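Local coordinates for putative peptidase (Bacteroides fragilis, PDB 5DYN), which is a cysteine protease of the clostripain family that activates Bacteroides fragilis toxin by proteolysis, at the interface of chains A and B. Numbering follows the deposited sequence. Chains: chain A, Putative peptidase; chain B, Putative peptidase.

Contact 1: the interface of chains A and B. Residues chain A 16, 18, 112-114; chain B 27, 72-73.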
loop_
_atom_site.group_PDB
_atom_site.type_symbol
_atom_site.label_atom_id
_atom_site.label_comp_id
_atom_site.label_asym_id
_atom_site.label_seq_id
_atom_site.Cartn_x
_atom_site.Cartn_y
_atom_site.Cartn_z
ATOM N N ARG A 16 -7.318 17.801 -11.180
ATOM C CA ARG A 16 -6.905 16.863 -10.139
ATOM C C ARG A 16 -5.493 17.161 -9.645
ATOM O O ARG A 16 -4.613 17.512 -10.428
ATOM C CB ARG A 16 -6.981 15.423 -10.646
ATOM C CG ARG A 16 -6.799 14.390 -9.544
ATOM C CD ARG A 16 -6.356 13.050 -10.097
ATOM N NE ARG A 16 -7.354 12.449 -10.980
ATOM C CZ ARG A 16 -8.291 11.593 -10.582
ATOM N NH1 ARG A 16 -8.371 11.232 -9.307
ATOM N NH2 ARG A 16 -9.152 11.097 -11.461
ATOM N N VAL A 18 -2.284 15.454 -7.476
ATOM C CA VAL A 18 -1.703 14.249 -6.897
ATOM C C VAL A 18 -0.341 14.548 -6.280
ATOM O O VAL A 18 0.556 15.058 -6.947
ATOM C CB VAL A 18 -1.548 13.131 -7.948
ATOM C CG1 VAL A 18 -0.879 11.908 -7.331
ATOM C CG2 VAL A 18 -2.901 12.765 -8.543
ATOM N N GLY A 112 -5.419 12.779 -5.031
ATOM C CA GLY A 112 -4.837 11.463 -4.868
ATOM C C GLY A 112 -3.486 11.600 -4.199
ATOM O O GLY A 112 -2.873 12.671 -4.246
ATOM N N MET A 113 -3.019 10.534 -3.562
ATOM C CA MET A 113 -1.688 10.561 -2.978
ATOM C C MET A 113 -0.961 9.244 -3.209
ATOM O O MET A 113 -1.547 8.163 -3.096
ATOM C CB MET A 113 -1.749 10.879 -1.481
ATOM C CG MET A 113 -0.424 11.388 -0.924
ATOM S SD MET A 113 -0.471 11.875 0.810
ATOM C CE MET A 113 -1.909 12.933 0.821
ATOM N N VAL A 114 0.322 9.356 -3.545
ATOM C CA VAL A 114 1.182 8.203 -3.763
ATOM C C VAL A 114 2.190 8.084 -2.628
ATOM O O VAL A 114 2.802 9.072 -2.217
ATOM C CB VAL A 114 1.930 8.304 -5.107
ATOM C CG1 VAL A 114 2.837 7.099 -5.315
ATOM C CG2 VAL A 114 0.939 8.434 -6.247
ATOM N N PHE B 27 -7.706 8.030 -4.199
ATOM C CA PHE B 27 -6.931 6.812 -4.022
ATOM C C PHE B 27 -5.738 7.037 -3.104
ATOM O O PHE B 27 -5.171 8.129 -3.060
ATOM C CB PHE B 27 -6.455 6.278 -5.379
ATOM C CG PHE B 27 -5.667 7.277 -6.189
ATOM C CD1 PHE B 27 -4.307 7.451 -5.977
ATOM C CD2 PHE B 27 -6.286 8.029 -7.176
ATOM C CE1 PHE B 27 -3.583 8.367 -6.722
ATOM C CE2 PHE B 27 -5.567 8.945 -7.926
ATOM C CZ PHE B 27 -4.215 9.113 -7.699
ATOM N N MET B 72 -3.292 8.079 -13.196
ATOM C CA MET B 72 -3.663 8.842 -12.009
ATOM C C MET B 72 -4.499 10.070 -12.348
ATOM O O MET B 72 -5.211 10.590 -11.493
ATOM C CB MET B 72 -2.416 9.268 -11.232
ATOM C CG MET B 72 -1.642 8.107 -10.635
ATOM S SD MET B 72 -0.350 8.620 -9.490
ATOM C CE MET B 72 0.632 9.690 -10.530
ATOM N N PHE B 73 -4.419 10.531 -13.592
ATOM C CA PHE B 73 -5.150 11.725 -13.996
ATOM C C PHE B 73 -6.293 11.402 -14.956
ATOM O O PHE B 73 -6.674 12.229 -15.784
ATOM C CB PHE B 73 -4.194 12.742 -14.626
ATOM C CG PHE B 73 -3.256 13.376 -13.638
ATOM C CD1 PHE B 73 -3.652 14.472 -12.890
ATOM C CD2 PHE B 73 -1.979 12.873 -13.451
ATOM C CE1 PHE B 73 -2.793 15.056 -11.977
ATOM C CE2 PHE B 73 -1.114 13.452 -12.539
ATOM C CZ PHE B 73 -1.522 14.543 -11.802
#
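Strands 16-23 and 110-116 of chain A meet the start of strand 27-31 and the end of helix 65-72 of chain B, with B:Phe73 in the loop just beyond that helix. Two strands are tied edge to edge by a nearly straight hydrogen bond from A:Met113 N to B:Phe27 O (3.3 Å), whose donor lies almost along the C=O axis. The ring of B:Phe27 projects from a CG wedged between its own backbone N and carbonyl carbon (chi1 56°). From there one face takes the CA of A:Gly112 off-centre, toward the rim, as a CH-pi contact 3.9 Å from the ring centroid. Tip atom CZ of the same ring reaches A:Val18 CG2 at 4.0 Å. That methyl also meets B:Phe73 CZ, while the other branch, CG1, turns to the thioether of B:Met72, crossing it at about a right angle. B:Met72 SD presses more closely on A:Val114 CG2 (3.5 Å), so its sulfur spans valines from both chain A strands. At the start of strand 16-23, the A:Arg16 chain runs extended and then bends at chi3 (-63°), bringing NE to 2.9 Å from B:Met72 O. Its N-H points elsewhere, so no hydrogen bond forms, although the guanidinium charge may still favour the helix-end carbonyl. The guanidinium stands nearly upright to the B:Phe73 ring, whose edge receives A:Arg16 O in plane, with CE1 at 3.4 Å. The site continues the sheet from chain A into chain B and packs B:Met72, at the end of helix 65-72, and B:Phe73 against the valines, probably helping to hold the two chains together as one catalytic unit.

Contact 2: the interface of chains A and B. Residues chain A 120-121, 123; chain B 1, 34, 156-157, 223.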
loop_
_atom_site.group_PDB
_atom_site.type_symbol
_atom_site.label_atom_id
_atom_site.label_comp_id
_atom_site.label_asym_id
_atom_site.label_seq_id
_atom_site.Cartn_x
_atom_site.Cartn_y
_atom_site.Cartn_z
ATOM N N GLU A 120 5.920 -2.252 5.399
ATOM C CA GLU A 120 5.840 -3.386 6.308
ATOM C C GLU A 120 4.477 -3.377 7.000
ATOM O O GLU A 120 4.387 -3.441 8.226
ATOM C CB GLU A 120 6.983 -3.339 7.329
ATOM C CG GLU A 120 7.169 -4.596 8.180
ATOM C CD GLU A 120 7.651 -5.791 7.383
ATOM O OE1 GLU A 120 8.881 -5.929 7.198
ATOM O OE2 GLU A 120 6.801 -6.594 6.944
ATOM N N GLY A 121 3.422 -3.277 6.194
ATOM C CA GLY A 121 2.051 -3.354 6.668
ATOM C C GLY A 121 1.746 -2.564 7.927
ATOM O O GLY A 121 2.132 -1.402 8.051
ATOM N N ILE A 123 2.773 -3.472 10.938
ATOM C CA ILE A 123 3.849 -3.744 11.897
ATOM C C ILE A 123 4.407 -2.481 12.548
ATOM O O ILE A 123 4.693 -1.504 11.862
ATOM C CB ILE A 123 5.012 -4.503 11.213
ATOM C CG1 ILE A 123 4.528 -5.846 10.660
ATOM C CG2 ILE A 123 6.164 -4.718 12.179
ATOM C CD1 ILE A 123 4.116 -6.832 11.728
ATOM N N TRP B 1 4.435 -0.876 9.639
ATOM C CA TRP B 1 4.825 0.514 9.433
ATOM C C TRP B 1 4.931 0.849 7.953
ATOM O O TRP B 1 4.829 -0.027 7.098
ATOM C CB TRP B 1 6.156 0.808 10.133
ATOM C CG TRP B 1 7.261 -0.155 9.786
ATOM C CD1 TRP B 1 7.608 -1.283 10.471
ATOM C CD2 TRP B 1 8.167 -0.066 8.674
ATOM N NE1 TRP B 1 8.669 -1.905 9.855
ATOM C CE2 TRP B 1 9.034 -1.176 8.754
ATOM C CE3 TRP B 1 8.331 0.843 7.623
ATOM C CZ2 TRP B 1 10.043 -1.407 7.815
ATOM C CZ3 TRP B 1 9.338 0.614 6.693
ATOM C CH2 TRP B 1 10.180 -0.503 6.797
ATOM N N PHE B 34 3.970 -4.822 1.065
ATOM C CA PHE B 34 3.104 -5.381 2.104
ATOM C C PHE B 34 1.969 -4.473 2.575
ATOM O O PHE B 34 1.365 -4.739 3.611
ATOM C CB PHE B 34 3.946 -5.764 3.328
ATOM C CG PHE B 34 5.005 -6.799 3.054
ATOM C CD1 PHE B 34 4.688 -7.996 2.430
ATOM C CD2 PHE B 34 6.318 -6.581 3.447
ATOM C CE1 PHE B 34 5.665 -8.955 2.196
ATOM C CE2 PHE B 34 7.299 -7.533 3.215
ATOM C CZ PHE B 34 6.970 -8.722 2.592
ATOM N N TYR B 156 4.507 -12.689 8.332
ATOM C CA TYR B 156 3.538 -11.759 8.905
ATOM C C TYR B 156 2.173 -11.787 8.233
ATOM O O TYR B 156 1.148 -11.666 8.896
ATOM C CB TYR B 156 4.073 -10.327 8.832
ATOM C CG TYR B 156 5.288 -10.046 9.684
ATOM C CD1 TYR B 156 5.608 -10.851 10.770
ATOM C CD2 TYR B 156 6.109 -8.961 9.404
ATOM C CE1 TYR B 156 6.720 -10.583 11.552
ATOM C CE2 TYR B 156 7.221 -8.685 10.176
ATOM C CZ TYR B 156 7.522 -9.496 11.248
ATOM O OH TYR B 156 8.631 -9.215 12.011
ATOM N N TYR B 157 2.163 -11.931 6.913
ATOM C CA TYR B 157 0.957 -11.655 6.141
ATOM C C TYR B 157 0.387 -12.884 5.442
ATOM O O TYR B 157 1.052 -13.508 4.616
ATOM C CB TYR B 157 1.249 -10.564 5.108
ATOM C CG TYR B 157 2.110 -9.448 5.651
ATOM C CD1 TYR B 157 1.567 -8.454 6.457
ATOM C CD2 TYR B 157 3.470 -9.394 5.368
ATOM C CE1 TYR B 157 2.355 -7.435 6.963
ATOM C CE2 TYR B 157 4.264 -8.380 5.870
ATOM C CZ TYR B 157 3.701 -7.403 6.667
ATOM O OH TYR B 157 4.486 -6.392 7.167
ATOM N N LEU B 223 4.592 -9.687 19.340
ATOM C CA LEU B 223 3.907 -9.218 18.138
ATOM C C LEU B 223 2.395 -9.422 18.252
ATOM O O LEU B 223 1.615 -8.633 17.718
ATOM C CB LEU B 223 4.445 -9.932 16.894
ATOM C CG LEU B 223 4.021 -9.368 15.535
ATOM C CD1 LEU B 223 4.448 -7.914 15.386
ATOM C CD2 LEU B 223 4.596 -10.206 14.406
#
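B:Trp1 N, the amino terminus of chain B, is gripped by carbonyls of the A:120-123 loop: it gives hydrogen bonds to A:Gly121 O (2.8 Å) and A:Glu120 O (2.9 Å). Both carbonyls are approached from well above their planes, about 60° out, rather than on a lone pair. A:Ile123 O is modelled too near the same nitrogen for that pair to count as a sound bond. In return, A:Glu120 N bonds to B:Trp1 O (3.0 Å), tilted 27° from the carbonyl plane, so the two backbones clasp each other in both directions. The indole then lies against the side chain of A:Glu120: CB sits over one face toward the rim, 3.5 Å from the centroid of the five-membered ring. With CG anti to N and a bend at chi2 (68°), the glutamate swings its carboxylate away from the indole toward the tyrosines. The carboxylate is nearly coplanar with the B:Tyr157 ring, and OE2 lies at its edge beside the phenol OH, a pairing whose modelled length is too short to trust. The same oxygen comes to the edge of B:Tyr156, in that ring's plane, 3.5 Å from CD2, whereas the carboxylate stands almost perpendicular to this ring. B:Tyr157 OH is also 3.1 Å from A:Glu120 O, a possible hydrogen bond. A:Ile123 sends CD1 over a face of B:Tyr156 (3.9 Å from the centroid) and on to B:Leu223 CD1 (3.8 Å), so that this methyl lies between the B:Tyr156 ring and B:Leu223 of helix 221-227. B:Phe34, next to the family's catalytic cysteine, flanks the loop that follows the catalytic histidine. The site thus anchors the amino terminus of chain B, which probably arises by cleavage of the precursor, and probably helps shape the active-site loops of the protease.

The C-alpha centres of contact 1 and contact 2 lie about 25 Å apart, and the two share no residue. Chain continuity nevertheless connects them: strand 110-116 of contact 1 runs on into the A:120-123 loop of contact 2, and strand 27-31 leads to B:Phe34. Contact 1 thus probably holds the strands together, while contact 2 probably steadies the loops near the catalytic residues. Both chains appear to be pieces of one cleaved polypeptide, so the interface is probably internal to a single protease molecule and keeps its two pieces joined after cleavage.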